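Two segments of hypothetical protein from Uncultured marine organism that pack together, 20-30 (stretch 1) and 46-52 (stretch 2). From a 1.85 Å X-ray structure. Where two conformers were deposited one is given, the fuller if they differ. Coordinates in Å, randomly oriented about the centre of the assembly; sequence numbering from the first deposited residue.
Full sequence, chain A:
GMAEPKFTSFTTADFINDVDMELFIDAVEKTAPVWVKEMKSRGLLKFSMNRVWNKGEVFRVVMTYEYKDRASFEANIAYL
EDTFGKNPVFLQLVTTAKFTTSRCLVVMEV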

ATOM      1  N   ASP A  20     -16.678  13.255  -7.657  1.00  2.00           N
ATOM      2  CA  ASP A  20     -15.331  13.824  -7.601  1.00  2.00           C
ATOM      3  C   ASP A  20     -14.335  12.717  -7.715  1.00  2.00           C
ATOM      4  O   ASP A  20     -13.346  12.822  -8.464  1.00  6.81           O
HETATM    5  N   MSE A  21     -14.570  11.657  -6.949  0.50  2.00           N
HETATM    6  CA  MSE A  21     -13.687  10.450  -7.024  0.50  2.00           C
HETATM    7  C   MSE A  21     -13.532   9.877  -8.415  0.50  5.52           C
HETATM    8  O   MSE A  21     -12.406   9.468  -8.823  0.50  2.00           O
ATOM      9  N   GLU A  22     -14.639   9.687  -9.120  0.50  6.67           N
ATOM     10  CA  GLU A  22     -14.509   9.049 -10.445  0.50  7.37           C
ATOM     11  C   GLU A  22     -13.910  10.053 -11.453  0.50  5.60           C
ATOM     12  O   GLU A  22     -13.223   9.668 -12.383  0.50  7.27           O
ATOM     13  N   LEU A  23     -14.188  11.350 -11.276  1.00  4.55           N
ATOM     14  CA  LEU A  23     -13.507  12.360 -12.133  1.00  2.81           C
ATOM     15  C   LEU A  23     -11.992  12.277 -12.001  1.00  5.32           C
ATOM     16  O   LEU A  23     -11.246  12.361 -12.994  1.00  7.87           O
ATOM     17  N   PHE A  24     -11.532  11.978 -10.784  1.00  4.25           N
ATOM     18  CA  PHE A  24     -10.125  11.755 -10.520  1.00  3.16           C
ATOM     19  C   PHE A  24      -9.622  10.494 -11.123  1.00  5.65           C
ATOM     20  O   PHE A  24      -8.560  10.529 -11.773  1.00  5.41           O
ATOM     21  N   ILE A  25     -10.315   9.376 -10.900  1.00  2.96           N
ATOM     22  CA  ILE A  25      -9.850   8.070 -11.523  1.00  2.24           C
ATOM     23  C   ILE A  25      -9.712   8.209 -13.040  1.00  2.46           C
ATOM     24  O   ILE A  25      -8.763   7.674 -13.649  1.00  7.70           O
ATOM     25  N   ASP A  26     -10.697   8.845 -13.659  1.00  4.00           N
ATOM     26  CA  ASP A  26     -10.723   9.030 -15.099  1.00  4.70           C
ATOM     27  C   ASP A  26      -9.532   9.888 -15.565  1.00  6.18           C
ATOM     28  O   ASP A  26      -8.804   9.508 -16.513  1.00  8.85           O
ATOM     29  N   ALA A  27      -9.287  11.000 -14.857  1.00  6.95           N
ATOM     30  CA  ALA A  27      -8.136  11.877 -15.150  1.00  7.14           C
ATOM     31  C   ALA A  27      -6.841  11.093 -15.103  1.00  8.13           C
ATOM     32  O   ALA A  27      -5.983  11.185 -16.003  1.00 10.43           O
ATOM     33  N   VAL A  28      -6.687  10.258 -14.074  1.00 10.34           N
ATOM     34  CA  VAL A  28      -5.446   9.546 -13.863  1.00  9.23           C
ATOM     35  C   VAL A  28      -5.310   8.500 -14.973  1.00  9.81           C
ATOM     36  O   VAL A  28      -4.214   8.271 -15.546  1.00  9.72           O
ATOM     37  N   GLU A  29      -6.418   7.836 -15.288  1.00 12.87           N
ATOM     38  CA  GLU A  29      -6.408   6.834 -16.374  1.00 12.88           C
ATOM     39  C   GLU A  29      -6.121   7.486 -17.735  1.00 10.94           C
ATOM     40  O   GLU A  29      -5.328   6.993 -18.530  1.00  7.99           O
ATOM     41  N   LYS A  30      -6.742   8.618 -17.993  1.00  9.97           N
ATOM     42  CA  LYS A  30      -6.625   9.234 -19.314  1.00 10.19           C
ATOM     43  C   LYS A  30      -5.223   9.810 -19.579  1.00  9.67           C
ATOM     44  O   LYS A  30      -4.787   9.817 -20.720  1.00 10.19           O
ATOM     45  N   LYS A  46       6.103  -0.137 -10.749  1.00 12.51           N
ATOM     46  CA  LYS A  46       4.691  -0.435 -10.830  1.00 11.45           C
ATOM     47  C   LYS A  46       3.903   0.676 -10.182  1.00 12.61           C
ATOM     48  O   LYS A  46       4.356   1.299  -9.184  1.00  9.15           O
ATOM     49  N   PHE A  47       2.724   0.939 -10.765  1.00 10.71           N
ATOM     50  CA  PHE A  47       1.712   1.811 -10.152  1.00  7.34           C
ATOM     51  C   PHE A  47       0.374   1.048  -9.988  1.00  9.42           C
ATOM     52  O   PHE A  47       0.049   0.201 -10.811  1.00 12.51           O
ATOM     53  N   SER A  48      -0.407   1.370  -8.940  1.00 12.02           N
ATOM     54  CA  SER A  48      -1.782   0.811  -8.799  1.00  6.29           C
ATOM     55  C   SER A  48      -2.648   1.794  -8.136  1.00  7.41           C
ATOM     56  O   SER A  48      -2.131   2.593  -7.388  1.00  8.24           O
HETATM   57  N   MSE A  49      -3.939   1.782  -8.491  1.00  6.89           N
HETATM   58  CA  MSE A  49      -4.968   2.588  -7.811  1.00  8.65           C
HETATM   59  C   MSE A  49      -5.991   1.593  -7.267  1.00 11.00           C
HETATM   60  O   MSE A  49      -6.393   0.680  -7.960  1.00  8.55           O
ATOM     61  N   ASN A  50      -6.472   1.825  -6.032  1.00  8.98           N
ATOM     62  CA  ASN A  50      -7.234   0.780  -5.300  1.00  5.21           C
ATOM     63  C   ASN A  50      -8.346   1.430  -4.622  1.00  8.97           C
ATOM     64  O   ASN A  50      -8.063   2.391  -3.956  1.00  2.48           O
ATOM     65  N   ARG A  51      -9.585   0.965  -4.812  1.00  5.24           N
ATOM     66  CA  ARG A  51     -10.753   1.630  -4.218  1.00  2.81           C
ATOM     67  C   ARG A  51     -10.943   0.984  -2.856  1.00  5.22           C
ATOM     68  O   ARG A  51     -11.058  -0.244  -2.787  1.00  8.19           O
ATOM     69  N   VAL A  52     -11.064   1.796  -1.804  1.00  7.22           N
ATOM     70  CA  VAL A  52     -11.185   1.270  -0.441  1.00  7.50           C
ATOM     71  C   VAL A  52     -12.684   1.058  -0.185  1.00  8.74           C
ATOM     72  O   VAL A  52     -13.470   2.011  -0.279  1.00  9.21           O
TER

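Helix 20-30 packs against strand 46-52 through a small, largely apolar contact, centred on the selenomethionine Met49 and closed at one end by a water that links two charged side chains. The two elements run nearly antiparallel, with 162° between their N-to-C directions and axes that approach to 11.1 Å; the contacts across this spacing are all between side chains, and no direct hydrogen bond crosses between them. The contact buries 304 Å², both sides summed.

The strand presents every second residue to the helix. Phe47, Met49 and Arg51 direct their CA-to-CB bonds toward it, whereas Ser48 and Asn50, which alternate with them, stay out of reach and are joined to each other by a hydrogen bond from Asn50 ND2 to Ser48 OG (3.1 Å). On the helix, Met21 and Val28 point toward the strand; they lie seven residues, about two turns, apart. Phe24, Ile25 and Glu29 leave the backbone sideways, yet all three still reach Met49. In keeping with the antiparallel course, Met21 lies nearest Arg51 and Ile25 nearest Met49 by CA position.

Met49 has the largest share of the contact, 94 Å² of it covered by the helix. Its chi1 and chi2 are both t, so the chain extends from the strand before chi3 turns to p at the methyl group. Met49 SE lies 4.0 Å from CG1 of Ile25, which has an m chi1 and a chi2 of 108°, between wells. Met49 SE is also 4.4 Å from CE2 of Phe24, whose t chi1 brings the end of its ring nearer the strand; the selenium approaches that ring obliquely. Beyond it, the Met49 CE methyl meets CG1 of Val28 at 3.9 Å and the aliphatic CG of Glu29 at 4.4 Å. Met49 is thus in contact with four helix residues spanning somewhat more than one turn.

Val28, chi1 t, also meets Phe47, with Val28 CG1 lying 4.2 Å from Phe47 CZ. This ring too extends from the strand with a t chi1, and the valine methyl approaches it obliquely. Val28 therefore touches two strand side chains that are neighbours on the same side of the strand.

At the other end, Met21, also a selenomethionine and t at all three chi angles in the conformer given, reaches Arg51. Met21 CE comes within 2.9 Å of Arg51 CD, a very short approach for two carbons, while Met21 SE sits over one face of the guanidinium. Arg51 takes a t chi1 and a p chi2, followed by a t chi3, which carries the charged group out beside Met21. There NH1 is bound by a water: water 1 accepts from Arg51 NH1 (3.1 Å) and donates to Glu22 OE2 (3.2 Å). In the conformer given, Glu22 is m at chi1 and chi2; it starts out sideways but its end comes nearer the strand, and the water bridges opposite charges that make no direct contact.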

ATOM      1  CB  ASP A  20     -15.056  14.506  -6.307  1.00  2.00           C
ATOM      2  CG  ASP A  20     -15.693  15.806  -6.272  1.00  2.00           C
ATOM      3  OD1 ASP A  20     -16.271  16.088  -7.344  1.00  2.00           O
ATOM      4  OD2 ASP A  20     -15.586  16.489  -5.249  1.00  8.01           O
HETATM    5  CB  MSE A  21     -14.273   9.355  -6.119  0.50  2.00           C
HETATM    6  CG  MSE A  21     -13.384   8.241  -5.766  0.50 11.43           C
HETATM    7 SE   MSE A  21     -14.450   6.784  -5.045  0.37 16.23          SE
HETATM    8  CE  MSE A  21     -13.168   5.531  -5.685  0.50  2.00           C
ATOM      9  CB  GLU A  22     -15.862   8.538 -10.958  0.50  9.29           C
ATOM     10  CG  GLU A  22     -16.423   7.296 -10.268  0.50 15.24           C
ATOM     11  CD  GLU A  22     -15.478   6.128 -10.248  0.50 18.61           C
ATOM     12  OE1 GLU A  22     -14.778   5.883 -11.254  0.50 29.61           O
ATOM     13  OE2 GLU A  22     -15.436   5.430  -9.209  0.50 28.77           O
ATOM     14  CB  LEU A  23     -14.021  13.771 -11.804  1.00  2.92           C
ATOM     15  CG  LEU A  23     -15.354  14.307 -12.327  1.00  6.01           C
ATOM     16  CD1 LEU A  23     -15.931  15.492 -11.492  1.00  4.02           C
ATOM     17  CD2 LEU A  23     -15.263  14.719 -13.816  1.00  9.18           C
ATOM     18  CB  PHE A  24      -9.878  11.732  -8.999  1.00  7.70           C
ATOM     19  CG  PHE A  24      -8.455  11.655  -8.636  1.00  8.42           C
ATOM     20  CD1 PHE A  24      -7.669  12.804  -8.619  1.00  4.66           C
ATOM     21  CD2 PHE A  24      -7.873  10.414  -8.311  1.00  3.35           C
ATOM     22  CE1 PHE A  24      -6.317  12.717  -8.302  1.00 11.89           C
ATOM     23  CE2 PHE A  24      -6.546  10.328  -7.985  1.00 11.50           C
ATOM     24  CZ  PHE A  24      -5.755  11.462  -8.015  1.00  4.49           C
ATOM     25  CB  ILE A  25     -10.811   6.872 -11.187  1.00  5.47           C
ATOM     26  CG1 ILE A  25     -10.549   6.307  -9.790  1.00  9.59           C
ATOM     27  CG2 ILE A  25     -10.698   5.753 -12.094  1.00  8.19           C
ATOM     28  CD1 ILE A  25     -11.600   6.626  -8.830  1.00  7.71           C
ATOM     29  CB  ASP A  26     -12.074   9.623 -15.494  1.00  6.57           C
ATOM     30  CG  ASP A  26     -12.313   9.598 -17.018  1.00  9.84           C
ATOM     31  OD1 ASP A  26     -12.115   8.533 -17.648  1.00 21.91           O
ATOM     32  OD2 ASP A  26     -12.630  10.663 -17.550  1.00 16.36           O
ATOM     33  CB  ALA A  27      -8.112  13.086 -14.192  1.00  2.00           C
ATOM     34  CB  VAL A  28      -5.410   8.881 -12.417  1.00 12.57           C
ATOM     35  CG1 VAL A  28      -4.250   7.857 -12.287  1.00 11.35           C
ATOM     36  CG2 VAL A  28      -5.408   9.968 -11.298  1.00  4.36           C
ATOM     37  CB  GLU A  29      -7.742   6.104 -16.427  1.00 13.82           C
ATOM     38  CG  GLU A  29      -7.967   5.145 -15.264  1.00 20.67           C
ATOM     39  CD  GLU A  29      -9.393   4.575 -15.205  1.00 21.88           C
ATOM     40  OE1 GLU A  29     -10.338   5.241 -15.714  1.00 23.68           O
ATOM     41  OE2 GLU A  29      -9.558   3.465 -14.635  1.00 29.26           O
ATOM     42  CB  LYS A  30      -7.732  10.287 -19.543  1.00 10.64           C
ATOM     43  CG  LYS A  30      -9.098   9.619 -19.818  1.00 11.06           C
ATOM     44  CD  LYS A  30     -10.154  10.592 -20.177  1.00 19.60           C
ATOM     45  CE  LYS A  30     -11.487   9.914 -20.465  1.00 20.38           C
ATOM     46  NZ  LYS A  30     -12.574  10.943 -20.280  1.00 23.20           N
ATOM     47  CB  LYS A  46       4.371  -1.779 -10.144  1.00 13.02           C
ATOM     48  CG  LYS A  46       2.940  -2.259 -10.299  1.00 16.53           C
ATOM     49  CD  LYS A  46       2.685  -3.571  -9.535  1.00 15.44           C
ATOM     50  CE  LYS A  46       1.206  -3.697  -9.092  1.00 26.50           C
ATOM     51  NZ  LYS A  46       0.983  -5.022  -8.492  1.00 24.57           N
ATOM     52  CB  PHE A  47       1.476   3.026 -11.027  1.00  5.70           C
ATOM     53  CG  PHE A  47       0.289   3.846 -10.617  1.00  9.71           C
ATOM     54  CD1 PHE A  47       0.431   4.850  -9.698  1.00 11.01           C
ATOM     55  CD2 PHE A  47      -0.980   3.629 -11.191  1.00 12.19           C
ATOM     56  CE1 PHE A  47      -0.655   5.617  -9.315  1.00  5.35           C
ATOM     57  CE2 PHE A  47      -2.078   4.398 -10.817  1.00 11.91           C
ATOM     58  CZ  PHE A  47      -1.906   5.405  -9.892  1.00  8.36           C
ATOM     59  CB  SER A  48      -1.810  -0.563  -8.098  1.00 14.89           C
ATOM     60  OG  SER A  48      -1.569  -0.494  -6.704  1.00  9.50           O
HETATM   61  CB  MSE A  49      -5.576   3.656  -8.751  1.00  4.50           C
HETATM   62  CG  MSE A  49      -6.678   4.477  -8.207  1.00 13.90           C
HETATM   63 SE   MSE A  49      -6.611   6.110  -9.299  0.75 20.78          SE
HETATM   64  CE  MSE A  49      -6.692   5.132 -11.073  1.00 12.70           C
ATOM     65  CB  ASN A  50      -6.307   0.106  -4.271  1.00 11.25           C
ATOM     66  CG  ASN A  50      -5.051  -0.470  -4.894  1.00 12.97           C
ATOM     67  OD1 ASN A  50      -5.058  -1.613  -5.342  1.00 13.54           O
ATOM     68  ND2 ASN A  50      -3.918   0.330  -4.903  1.00 17.17           N
ATOM     69  CB  ARG A  51     -11.986   1.299  -5.073  1.00  2.00           C
ATOM     70  CG  ARG A  51     -13.322   1.587  -4.444  1.00  6.32           C
ATOM     71  CD  ARG A  51     -13.428   2.949  -4.376  1.00  5.70           C
ATOM     72  NE  ARG A  51     -14.703   3.337  -3.775  1.00  4.57           N
ATOM     73  CZ  ARG A  51     -15.909   3.090  -4.276  1.00  6.56           C
ATOM     74  NH1 ARG A  51     -16.093   2.565  -5.466  1.00  8.20           N
ATOM     75  NH2 ARG A  51     -16.943   3.533  -3.591  1.00  6.32           N
ATOM     76  CB  VAL A  52     -10.569   2.203   0.626  1.00  4.71           C
ATOM     77  CG1 VAL A  52     -10.874   1.626   2.098  1.00  2.02           C
ATOM     78  CG2 VAL A  52      -8.997   2.410   0.400  1.00  6.92           C
TER
HETATM   79  O   HOH W   1     -14.254   2.790  -7.913  1.00 18.23           O